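Local coordinates for protein NAD-dependent epimerase/dehydratase (Methylobacillus flagellatus KT, PDB 3GPI) that is of unknown function but belongs to the NAD-dependent epimerase/dehydratase family and probably binds a nicotinamide dinucleotide, at residues Q168-E173 / D229-A234. Sequence-based numbering, arbitrary orientation.
Sequences QAQTPE and DRQGIA
Three donors converge on Gln168 O. Thr171 N, 3.1 Å from Gln168 O, closes a type I turn, Thr171 OG1 adds a weak bond to the same oxygen at 3.3 Å, and the indole NE1 of Trp175 supplies the third. The turn so fixed presents Ala169 and Gln170 to the chain leaving helix 220-230. There the Gln231 amide is likewise held three ways: NE2 donates to Ile166 O and Leu227 O, while OE1 accepts from Gln170 NE2 at 2.9 Å. This last bond is fairly straight (N-H...O 157°), but the donor sits above the carbonyl plane, 27° out of it. Both glutamines have CG anti to the carbonyl carbon and extended chains beyond, yet they cross at about a right angle, with amide planes 68° apart. In this Rossmann-type epimerase/dehydratase the contact lies at the surface, far from the centre of the chain, joining the loop after helix 164-168 to the C-terminal end of helix 220-230. An alanine in place of Gln231 would remove the bonds to Ile166 O, Leu227 O and Gln170, and would probably weaken the link from this helix end to helix 164-168 and the loop after it. Next to the amides, Ile233 provides most of the apolar contact. Ile233 CG2, anti to the backbone N, rests 3.4 Å from Ala169 O and 3.7 Å from Pro172 CG, whereas Ile233 CD1 lies alongside the Gln170 backbone, 3.8 Å from Gln170 CA. Pro172 CG also meets Ala234 O at 3.4 Å. Ala169 CB, 3.8 Å from Gln231 NE2, is buried against Leu224 and Leu227 of helix 220-230.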
loop_
_atom_site.group_PDB
_atom_site.type_symbol
_atom_site.label_atom_id
_atom_site.label_comp_id
_atom_site.label_asym_id
_atom_site.label_seq_id
_atom_site.Cartn_x
_atom_site.Cartn_y
_atom_site.Cartn_z
ATOM N N GLN A 168 -0.224 -1.632 -20.714
ATOM C CA GLN A 168 -1.432 -1.099 -21.304
ATOM C C GLN A 168 -1.099 0.072 -22.255
ATOM O O GLN A 168 -1.777 0.283 -23.266
ATOM C CB GLN A 168 -2.397 -0.601 -20.253
ATOM C CG GLN A 168 -3.760 -0.175 -20.866
ATOM C CD GLN A 168 -4.894 0.077 -19.886
ATOM O OE1 GLN A 168 -4.715 0.624 -18.787
ATOM N NE2 GLN A 168 -6.094 -0.272 -20.325
ATOM N N ALA A 169 -0.087 0.852 -21.927
ATOM C CA ALA A 169 0.309 1.987 -22.756
ATOM C C ALA A 169 0.783 1.547 -24.141
ATOM O O ALA A 169 0.794 2.348 -25.063
ATOM C CB ALA A 169 1.420 2.762 -22.048
ATOM N N GLN A 170 1.135 0.269 -24.269
ATOM C CA GLN A 170 1.644 -0.273 -25.541
ATOM C C GLN A 170 0.516 -0.607 -26.496
ATOM O O GLN A 170 0.762 -0.890 -27.689
ATOM C CB GLN A 170 2.490 -1.524 -25.262
ATOM C CG GLN A 170 3.835 -1.234 -24.586
ATOM C CD GLN A 170 4.590 -2.483 -24.252
ATOM O OE1 GLN A 170 4.284 -3.545 -24.788
ATOM N NE2 GLN A 170 5.575 -2.375 -23.370
ATOM N N THR A 171 -0.703 -0.606 -25.992
ATOM C CA THR A 171 -1.872 -0.981 -26.787
ATOM C C THR A 171 -3.022 0.066 -26.724
ATOM O O THR A 171 -4.032 -0.159 -26.066
ATOM C CB THR A 171 -2.377 -2.383 -26.389
ATOM O OG1 THR A 171 -2.712 -2.373 -24.991
ATOM C CG2 THR A 171 -1.313 -3.448 -26.692
ATOM N N PRO A 172 -2.894 1.197 -27.463
ATOM C CA PRO A 172 -3.884 2.274 -27.363
ATOM C C PRO A 172 -5.305 1.885 -27.760
ATOM O O PRO A 172 -6.249 2.477 -27.252
ATOM C CB PRO A 172 -3.330 3.373 -28.291
ATOM C CG PRO A 172 -1.906 3.084 -28.423
ATOM C CD PRO A 172 -1.782 1.578 -28.347
ATOM N N GLU A 173 -5.477 0.852 -28.595
ATOM C CA GLU A 173 -6.837 0.372 -28.859
ATOM C C GLU A 173 -7.545 -0.215 -27.616
ATOM O O GLU A 173 -8.775 -0.299 -27.577
ATOM C CB GLU A 173 -6.853 -0.630 -30.038
ATOM N N ASP A 229 4.433 7.564 -25.260
ATOM C CA ASP A 229 5.462 8.424 -25.847
ATOM C C ASP A 229 6.862 7.914 -25.545
ATOM O O ASP A 229 7.741 7.851 -26.422
ATOM C CB ASP A 229 5.312 9.865 -25.376
ATOM C CG ASP A 229 4.131 10.568 -25.995
ATOM O OD1 ASP A 229 3.459 9.998 -26.891
ATOM O OD2 ASP A 229 3.834 11.723 -25.567
ATOM N N ARG A 230 7.083 7.468 -24.331
ATOM C CA ARG A 230 8.413 7.014 -23.980
ATOM C C ARG A 230 8.731 5.610 -24.452
ATOM O O ARG A 230 9.860 5.166 -24.325
ATOM C CB ARG A 230 8.616 7.160 -22.460
ATOM C CG ARG A 230 9.163 8.575 -22.165
ATOM C CD ARG A 230 8.550 9.245 -20.985
ATOM N NE ARG A 230 8.761 10.696 -21.014
ATOM C CZ ARG A 230 7.909 11.563 -21.552
ATOM N NH1 ARG A 230 6.789 11.124 -22.124
ATOM N NH2 ARG A 230 8.178 12.874 -21.544
ATOM N N GLN A 231 7.749 4.900 -24.992
ATOM C CA GLN A 231 7.963 3.564 -25.523
ATOM C C GLN A 231 7.829 3.455 -27.056
ATOM O O GLN A 231 7.781 2.334 -27.604
ATOM C CB GLN A 231 7.018 2.574 -24.872
ATOM C CG GLN A 231 7.215 2.443 -23.343
ATOM C CD GLN A 231 6.308 1.403 -22.789
ATOM O OE1 GLN A 231 6.641 0.229 -22.779
ATOM N NE2 GLN A 231 5.138 1.834 -22.307
ATOM N N GLY A 232 7.740 4.599 -27.731
ATOM C CA GLY A 232 7.616 4.587 -29.187
ATOM C C GLY A 232 6.317 3.958 -29.658
ATOM O O GLY A 232 6.304 3.207 -30.641
ATOM N N ILE A 233 5.224 4.222 -28.959
ATOM C CA ILE A 233 3.916 3.655 -29.289
ATOM C C ILE A 233 3.076 4.695 -29.987
ATOM O O ILE A 233 2.862 5.786 -29.490
ATOM C CB ILE A 233 3.182 3.189 -27.993
ATOM C CG1 ILE A 233 4.039 2.175 -27.214
ATOM C CG2 ILE A 233 1.797 2.682 -28.341
ATOM C CD1 ILE A 233 4.393 0.903 -27.955
ATOM N N ALA A 234 2.595 4.358 -31.179
ATOM C CA ALA A 234 1.794 5.283 -31.956
ATOM C C ALA A 234 0.365 5.366 -31.500
ATOM O O ALA A 234 -0.254 4.351 -31.163
ATOM C CB ALA A 234 1.846 4.884 -33.445
#